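Local coordinates for uncharacterized protein AbaSI (Acinetobacter baumannii, PDB 4PAR) that cleaves DNA containing 5-hydroxymethylcytosine, acting as a modification-dependent restriction endonuclease, at residues R32-L42 with I143-K154; K21-V29 with E72-L80. The protein carries 3 engineered substitutions. All blocks are in the same frame, centred on the assembly; numbering follows the deposited sequence.

Contact 1: residues R32-L42 with I143-K154; sequences RIIHLLNDFTL and IDKIIEEIKTAK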
# COMPACT_ATOMS: atom_id res chain seq x y z
N ARG F 32 -0.79 16.86 26.43
CA ARG F 32 -0.97 17.64 27.65
C ARG F 32 -0.91 19.14 27.35
O ARG F 32 -1.71 19.91 27.89
CB ARG F 32 0.06 17.27 28.72
CG ARG F 32 -0.21 18.01 30.03
CD ARG F 32 0.68 17.56 31.17
NE ARG F 32 0.58 18.47 32.30
CZ ARG F 32 -0.29 18.33 33.30
NH1 ARG F 32 -1.15 17.31 33.31
NH2 ARG F 32 -0.31 19.22 34.28
N ILE F 33 0.01 19.55 26.49
CA ILE F 33 0.09 20.96 26.09
C ILE F 33 -1.22 21.43 25.49
O ILE F 33 -1.78 22.44 25.91
CB ILE F 33 1.22 21.22 25.06
CG1 ILE F 33 2.59 21.12 25.73
CG2 ILE F 33 1.06 22.60 24.43
CD1 ILE F 33 3.72 21.38 24.79
N ILE F 34 -1.73 20.68 24.51
CA ILE F 34 -2.97 21.05 23.86
C ILE F 34 -4.14 21.13 24.83
O ILE F 34 -4.84 22.14 24.88
CB ILE F 34 -3.33 20.09 22.74
CG1 ILE F 34 -2.21 20.07 21.71
CG2 ILE F 34 -4.63 20.52 22.09
CD1 ILE F 34 -1.95 21.43 21.09
N HIS F 35 -4.35 20.07 25.61
CA HIS F 35 -5.51 20.04 26.51
C HIS F 35 -5.44 21.10 27.60
O HIS F 35 -6.46 21.69 27.94
CB HIS F 35 -5.67 18.66 27.16
CG HIS F 35 -6.02 17.58 26.19
ND1 HIS F 35 -5.61 16.27 26.35
CD2 HIS F 35 -6.74 17.61 25.04
CE1 HIS F 35 -6.06 15.55 25.34
NE2 HIS F 35 -6.75 16.34 24.53
N LEU F 36 -4.26 21.33 28.15
CA LEU F 36 -4.12 22.32 29.21
C LEU F 36 -4.23 23.74 28.64
O LEU F 36 -4.66 24.66 29.33
CB LEU F 36 -2.79 22.15 29.95
CG LEU F 36 -2.79 21.25 31.19
CD1 LEU F 36 -3.26 19.85 30.86
CD2 LEU F 36 -1.39 21.21 31.79
N LEU F 37 -3.81 23.91 27.39
CA LEU F 37 -4.06 25.16 26.69
C LEU F 37 -5.54 25.28 26.32
O LEU F 37 -6.20 26.25 26.68
CB LEU F 37 -3.19 25.25 25.43
CG LEU F 37 -3.48 26.33 24.39
CD1 LEU F 37 -3.47 27.72 25.01
CD2 LEU F 37 -2.48 26.25 23.26
N ASN F 38 -6.03 24.28 25.59
CA ASN F 38 -7.41 24.15 25.11
C ASN F 38 -8.02 25.47 24.58
O ASN F 38 -9.18 25.79 24.81
CB ASN F 38 -8.30 23.47 26.19
CG ASN F 38 -8.96 24.43 27.17
OD1 ASN F 38 -10.09 24.24 27.58
ND2 ASN F 38 -8.23 25.48 27.52
N ASP F 39 -7.20 26.20 23.82
CA ASP F 39 -7.69 27.30 22.99
C ASP F 39 -7.64 26.85 21.54
O ASP F 39 -6.56 26.68 20.97
CB ASP F 39 -6.85 28.57 23.18
CG ASP F 39 -7.39 29.76 22.40
OD1 ASP F 39 -8.27 29.58 21.53
OD2 ASP F 39 -6.93 30.89 22.66
N PHE F 40 -8.81 26.66 20.93
CA PHE F 40 -8.86 26.14 19.57
C PHE F 40 -9.01 27.23 18.51
O PHE F 40 -9.14 26.94 17.33
CB PHE F 40 -9.95 25.09 19.46
CG PHE F 40 -9.63 23.84 20.22
CD1 PHE F 40 -9.99 23.70 21.55
CD2 PHE F 40 -8.91 22.82 19.61
CE1 PHE F 40 -9.67 22.56 22.25
CE2 PHE F 40 -8.59 21.68 20.31
CZ PHE F 40 -8.97 21.55 21.63
N THR F 41 -8.97 28.49 18.94
CA THR F 41 -8.76 29.57 17.99
C THR F 41 -7.32 29.49 17.49
O THR F 41 -6.94 30.15 16.51
CB THR F 41 -9.03 30.96 18.60
OG1 THR F 41 -8.09 31.22 19.64
CG2 THR F 41 -10.44 31.02 19.17
N LEU F 42 -6.52 28.67 18.16
CA LEU F 42 -5.13 28.43 17.79
C LEU F 42 -4.99 27.16 16.95
O LEU F 42 -5.19 26.06 17.45
CB LEU F 42 -4.25 28.31 19.03
CG LEU F 42 -3.52 29.55 19.53
CD1 LEU F 42 -4.46 30.75 19.61
CD2 LEU F 42 -2.91 29.26 20.89
N ILE F 143 6.01 22.28 30.69
CA ILE F 143 4.85 22.43 29.82
C ILE F 143 4.03 23.67 30.21
O ILE F 143 3.55 24.40 29.34
CB ILE F 143 3.98 21.18 29.85
CG1 ILE F 143 4.70 20.05 29.10
CG2 ILE F 143 2.61 21.45 29.24
CD1 ILE F 143 4.15 18.68 29.40
N ASP F 144 3.90 23.92 31.51
CA ASP F 144 3.12 25.06 31.98
C ASP F 144 3.72 26.38 31.49
O ASP F 144 3.00 27.25 30.98
CB ASP F 144 3.04 25.07 33.51
CG ASP F 144 2.13 23.98 34.05
OD1 ASP F 144 1.34 23.41 33.27
OD2 ASP F 144 2.21 23.69 35.27
N LYS F 145 5.04 26.51 31.63
CA LYS F 145 5.70 27.73 31.16
C LYS F 145 5.54 27.85 29.64
O LYS F 145 5.30 28.95 29.13
CB LYS F 145 7.18 27.77 31.58
CG LYS F 145 8.06 26.68 30.98
CD LYS F 145 9.53 26.83 31.33
CE LYS F 145 10.34 25.64 30.80
NZ LYS F 145 9.93 25.23 29.42
N ILE F 146 5.65 26.74 28.92
CA ILE F 146 5.43 26.79 27.47
C ILE F 146 4.02 27.32 27.14
O ILE F 146 3.86 28.18 26.27
CB ILE F 146 5.63 25.42 26.83
CG1 ILE F 146 7.13 25.12 26.72
CG2 ILE F 146 4.99 25.36 25.45
CD1 ILE F 146 7.46 23.84 26.01
N ILE F 147 3.02 26.82 27.85
CA ILE F 147 1.64 27.28 27.68
C ILE F 147 1.52 28.78 27.93
O ILE F 147 0.82 29.49 27.21
CB ILE F 147 0.68 26.53 28.62
CG1 ILE F 147 0.62 25.05 28.26
CG2 ILE F 147 -0.72 27.12 28.55
CD1 ILE F 147 0.02 24.18 29.33
N GLU F 148 2.21 29.27 28.96
CA GLU F 148 2.19 30.70 29.24
C GLU F 148 2.84 31.51 28.12
O GLU F 148 2.36 32.59 27.77
CB GLU F 148 2.88 31.00 30.58
CG GLU F 148 1.94 30.96 31.76
CD GLU F 148 0.79 31.94 31.63
OE1 GLU F 148 0.98 33.01 31.02
OE2 GLU F 148 -0.32 31.63 32.12
N GLU F 149 3.93 31.00 27.56
CA GLU F 149 4.58 31.66 26.42
C GLU F 149 3.64 31.73 25.22
O GLU F 149 3.55 32.75 24.54
CB GLU F 149 5.87 30.93 26.04
CG GLU F 149 7.05 31.20 26.96
CD GLU F 149 7.63 32.60 26.78
OE1 GLU F 149 7.29 33.25 25.77
OE2 GLU F 149 8.43 33.04 27.64
N ILE F 150 2.92 30.63 24.98
CA ILE F 150 1.93 30.59 23.91
C ILE F 150 0.84 31.63 24.13
O ILE F 150 0.52 32.41 23.22
CB ILE F 150 1.27 29.20 23.82
CG1 ILE F 150 2.30 28.13 23.46
CG2 ILE F 150 0.14 29.21 22.80
CD1 ILE F 150 1.72 26.75 23.34
N LYS F 151 0.27 31.66 25.33
CA LYS F 151 -0.80 32.59 25.64
C LYS F 151 -0.35 34.04 25.50
O LYS F 151 -1.09 34.87 24.97
CB LYS F 151 -1.34 32.34 27.05
CG LYS F 151 -2.22 31.11 27.17
CD LYS F 151 -2.82 30.99 28.57
CE LYS F 151 -3.88 29.89 28.62
NZ LYS F 151 -4.43 29.73 29.99
N THR F 152 0.86 34.34 25.95
CA THR F 152 1.34 35.72 25.93
C THR F 152 1.71 36.14 24.51
O THR F 152 1.59 37.32 24.16
CB THR F 152 2.53 35.92 26.91
OG1 THR F 152 2.70 37.32 27.17
CG2 THR F 152 3.82 35.34 26.35
N ALA F 153 2.14 35.19 23.69
CA ALA F 153 2.38 35.48 22.28
C ALA F 153 1.06 35.77 21.59
O ALA F 153 0.94 36.72 20.80
CB ALA F 153 3.10 34.32 21.61
N LYS F 154 0.05 34.96 21.91
CA LYS F 154 -1.29 35.16 21.37
C LYS F 154 -1.82 36.53 21.76
O LYS F 154 -2.48 37.20 20.97
CB LYS F 154 -2.24 34.07 21.86
CG LYS F 154 -3.61 34.11 21.18
CD LYS F 154 -4.69 33.47 22.03
CE LYS F 154 -6.07 33.73 21.44
NZ LYS F 154 -7.16 33.25 22.34
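K154 stretches to D39 with its CG anti to the backbone N (chi1 -172°) and the rest of its chain extended, while I147 sets CG1 beside its own backbone N (chi1 -65°) and thereby lays CD1 against L36. I147 and L36 join helix 136-159 to helix 26-37, K154 and D39 join it to the loop that follows, and the two helices pack over the central mixed sheet of the PD-(D/E)XK-type nuclease domain. The axes of 32-37 and 143-154 approach to 9.9 Å and cross at -56°.

I33 and I143 meet obliquely, I33 CG1 lying 3.5 Å from I143 CG2; strand residues L62 and I71 also touch I33. I147 CD1 reaches L36 CB at 3.5 Å, the two side chains crossing at about a right angle. I150 CG2 is shared: L37 CD2 approaches it to 4.0 Å, and L42 CD2, from beyond the helix end, to 3.6 Å. The aliphatic part of K154 runs beside L42, with CD 3.6 Å from L42 CD1, before NZ forms its salt bridge with D39 OD2, modelled too short for its length to be trusted. Earlier on helix 26-37, R32 and H35 face a second subunit, whose N38 accepts a hydrogen bond from R32 NH2. T41 N donates to D39 OD1 over 2.9 Å on the anti side, an Asx turn, and T41 OG1 adds a second bond to OD1 on the syn side, both from one face of the carboxylate plane.

Contact 2: residues K21-V29 with E72-L80; sequences KNKRYEAYV and EVDEGHHFL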
# COMPACT_ATOMS: atom_id res chain seq x y z
N LYS F 21 3.63 7.58 16.57
CA LYS F 21 4.63 8.33 17.34
C LYS F 21 6.05 8.20 16.80
O LYS F 21 6.51 7.09 16.52
CB LYS F 21 4.60 7.89 18.80
CG LYS F 21 3.35 8.30 19.56
CD LYS F 21 3.23 7.54 20.87
CE LYS F 21 4.46 7.72 21.74
NZ LYS F 21 4.69 9.15 22.11
N ASN F 22 6.73 9.33 16.65
CA ASN F 22 8.15 9.33 16.33
C ASN F 22 8.99 9.12 17.58
O ASN F 22 9.97 8.37 17.57
CB ASN F 22 8.53 10.63 15.64
CG ASN F 22 7.92 10.76 14.27
OD1 ASN F 22 7.74 9.76 13.57
ND2 ASN F 22 7.58 11.98 13.88
N LYS F 23 8.59 9.79 18.65
CA LYS F 23 9.32 9.75 19.91
C LYS F 23 8.47 9.17 21.03
O LYS F 23 7.25 9.23 20.99
CB LYS F 23 9.81 11.15 20.28
CG LYS F 23 11.11 11.53 19.61
CD LYS F 23 11.42 13.00 19.79
CE LYS F 23 10.76 13.83 18.70
NZ LYS F 23 11.11 15.27 18.80
N ARG F 24 9.14 8.61 22.03
CA ARG F 24 8.49 7.91 23.14
C ARG F 24 7.62 8.81 24.02
O ARG F 24 6.51 8.43 24.40
CB ARG F 24 9.56 7.23 24.00
CG ARG F 24 9.04 6.57 25.25
CD ARG F 24 10.05 5.57 25.76
NE ARG F 24 10.05 5.49 27.22
CZ ARG F 24 9.33 4.62 27.92
NH1 ARG F 24 8.55 3.75 27.29
NH2 ARG F 24 9.40 4.62 29.25
N TYR F 25 8.12 10.00 24.34
CA TYR F 25 7.40 10.93 25.20
C TYR F 25 6.60 11.98 24.43
O TYR F 25 6.08 12.93 25.02
CB TYR F 25 8.37 11.61 26.16
CG TYR F 25 8.77 10.72 27.32
CD1 TYR F 25 9.43 9.52 27.10
CD2 TYR F 25 8.48 11.09 28.62
CE1 TYR F 25 9.79 8.70 28.16
CE2 TYR F 25 8.84 10.27 29.69
CZ TYR F 25 9.49 9.08 29.44
OH TYR F 25 9.85 8.27 30.50
N GLU F 26 6.54 11.83 23.10
CA GLU F 26 5.89 12.82 22.23
C GLU F 26 4.38 13.01 22.51
O GLU F 26 3.94 14.12 22.82
CB GLU F 26 6.08 12.41 20.77
CG GLU F 26 5.46 13.35 19.75
CD GLU F 26 5.20 12.68 18.41
OE1 GLU F 26 5.57 11.49 18.26
OE2 GLU F 26 4.61 13.34 17.52
N ALA F 27 3.62 11.92 22.42
CA ALA F 27 2.18 11.95 22.66
C ALA F 27 1.82 12.59 24.00
O ALA F 27 0.88 13.38 24.07
CB ALA F 27 1.62 10.55 22.61
N TYR F 28 2.57 12.26 25.04
CA TYR F 28 2.25 12.76 26.37
C TYR F 28 2.37 14.26 26.44
O TYR F 28 1.44 14.97 26.83
CB TYR F 28 3.16 12.14 27.43
CG TYR F 28 2.74 12.53 28.83
CD1 TYR F 28 1.69 11.88 29.46
CD2 TYR F 28 3.37 13.57 29.51
CE1 TYR F 28 1.29 12.23 30.74
CE2 TYR F 28 2.98 13.94 30.79
CZ TYR F 28 1.93 13.26 31.40
OH TYR F 28 1.51 13.59 32.66
N VAL F 29 3.55 14.74 26.04
CA VAL F 29 3.88 16.15 26.12
C VAL F 29 2.94 16.97 25.26
O VAL F 29 2.37 17.96 25.73
CB VAL F 29 5.33 16.39 25.68
CG1 VAL F 29 5.60 17.88 25.56
CG2 VAL F 29 6.29 15.75 26.68
N GLU F 72 9.44 20.99 20.75
CA GLU F 72 10.19 19.77 20.50
C GLU F 72 10.44 19.02 21.80
O GLU F 72 10.94 19.59 22.78
CB GLU F 72 11.52 20.10 19.82
CG GLU F 72 12.40 18.90 19.58
CD GLU F 72 13.77 19.28 19.06
OE1 GLU F 72 14.43 20.14 19.68
OE2 GLU F 72 14.18 18.73 18.02
N VAL F 73 10.07 17.74 21.82
CA VAL F 73 10.46 16.87 22.92
C VAL F 73 11.91 16.42 22.74
O VAL F 73 12.27 15.87 21.70
CB VAL F 73 9.54 15.63 23.00
CG1 VAL F 73 10.13 14.61 23.95
CG2 VAL F 73 8.13 16.04 23.43
N ASP F 74 12.74 16.69 23.75
CA ASP F 74 14.12 16.21 23.76
C ASP F 74 14.24 14.97 24.63
O ASP F 74 14.00 15.00 25.84
CB ASP F 74 15.11 17.28 24.26
CG ASP F 74 16.58 16.84 24.14
OD1 ASP F 74 16.85 15.65 23.83
OD2 ASP F 74 17.48 17.68 24.35
N GLU F 75 14.54 13.88 23.96
CA GLU F 75 15.03 12.67 24.54
C GLU F 75 16.43 12.49 24.01
O GLU F 75 17.35 12.21 24.75
CB GLU F 75 14.20 11.51 24.07
CG GLU F 75 12.73 11.83 23.96
CD GLU F 75 11.93 10.63 23.54
OE1 GLU F 75 12.54 9.61 23.22
OE2 GLU F 75 10.69 10.70 23.53
N GLY F 76 16.58 12.63 22.71
CA GLY F 76 17.90 12.55 22.14
C GLY F 76 18.57 11.22 22.34
O GLY F 76 18.91 10.87 23.44
N HIS F 77 18.76 10.46 21.28
CA HIS F 77 19.62 9.32 21.36
C HIS F 77 18.99 7.96 21.36
O HIS F 77 19.63 7.01 20.92
CB HIS F 77 20.55 9.44 22.55
CG HIS F 77 21.83 10.19 22.24
ND1 HIS F 77 22.50 10.03 21.10
CD2 HIS F 77 22.54 11.11 23.00
CE1 HIS F 77 23.59 10.82 21.11
NE2 HIS F 77 23.61 11.47 22.27
N HIS F 78 17.78 7.81 21.84
CA HIS F 78 17.23 6.47 21.89
C HIS F 78 16.16 6.25 20.88
O HIS F 78 15.95 5.13 20.40
CB HIS F 78 16.70 6.20 23.26
CG HIS F 78 17.53 6.80 24.36
ND1 HIS F 78 18.27 6.07 25.18
CD2 HIS F 78 17.68 8.12 24.75
CE1 HIS F 78 18.88 6.87 26.06
NE2 HIS F 78 18.52 8.12 25.79
N PHE F 79 15.54 7.36 20.54
CA PHE F 79 14.48 7.47 19.55
C PHE F 79 13.78 6.22 19.16
O PHE F 79 13.31 6.08 18.06
CB PHE F 79 14.96 8.20 18.30
CG PHE F 79 16.39 7.97 17.98
CD1 PHE F 79 17.33 8.88 18.38
CD2 PHE F 79 16.78 6.89 17.26
CE1 PHE F 79 18.65 8.70 18.09
CE2 PHE F 79 18.10 6.69 16.96
CZ PHE F 79 19.04 7.60 17.37
N LEU F 80 13.68 5.30 20.09
CA LEU F 80 12.68 4.31 19.96
C LEU F 80 12.73 3.72 18.58
O LEU F 80 12.07 4.19 17.68
CB LEU F 80 11.34 5.00 20.12
CG LEU F 80 10.13 4.12 19.95
CD1 LEU F 80 8.99 4.99 19.48
CD2 LEU F 80 10.48 3.08 18.91
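K23 lies across the end of strand 69-74, and its side chain passes from the carboxylate of E75 to the carbonyl of V73. CB touches the carboxylate of E75, 3.4 Å from OE2, and CG follows alongside the same group. CD has already moved on to the backbone, 3.6 Å from V73 O, and CE stays near V73 O, at 3.9 Å. A bend at the third torsion (chi3 -86°) turns the chain there, so that NZ donates to V73 O at 3.2 Å, in the carbonyl plane and on a lone pair, the C=O...N angle being 138°. E72 CG lies close by, its chain at about a right angle to K23. The stronger partner of NZ is D61 on strand 57-64, whose OD2 makes a salt bridge with it and also accepts from V73 N; the ammonium thus ties the two strands to the loop before the helix.

That loop leads into helix 26-37, which lies over the sheet of the PD-(D/E)XK-type nuclease domain, with Y25 at the N-cap position. E75 binds exactly here: Y25 N gives OE2 a nearly straight hydrogen bond of 2.8 Å (174°), arriving nearly along the C-O bond direction. R24 N is almost as near but badly angled for a bond. The E75 chain is extended beyond CG, which carries its carboxylate up to the loop backbone. R24 itself turns its guanidinium to D11 of a second subunit.

One turn further, V29 and V73 meet tip to tip, with V29 CB 3.6 Å from V73 CG2. The second methyl of V73, CG1, packs against Y25 CB at 4.1 Å.

Both contacts use helix 26-37: contact 2 takes its N-terminal end and the loop leading in, contact 1 its C-terminal end and the loop leading out. Their centres lie 20 Å apart, yet they meet where I143 CD1 packs 4.1 Å from V29 O. Each is partly buried. Contact 1 pairs helix with helix through branched aliphatic side chains, and its salt bridge runs from a lysine in helix 136-159 to an aspartate just past the end of helix 26-37. Contact 2 pairs loop and helix start with a strand end, so side chains bond to backbone atoms there, beside a small apolar patch round V73; its nearest atom is about 7 Å from the bound DNA, closer than contact 1. Both reach a second subunit.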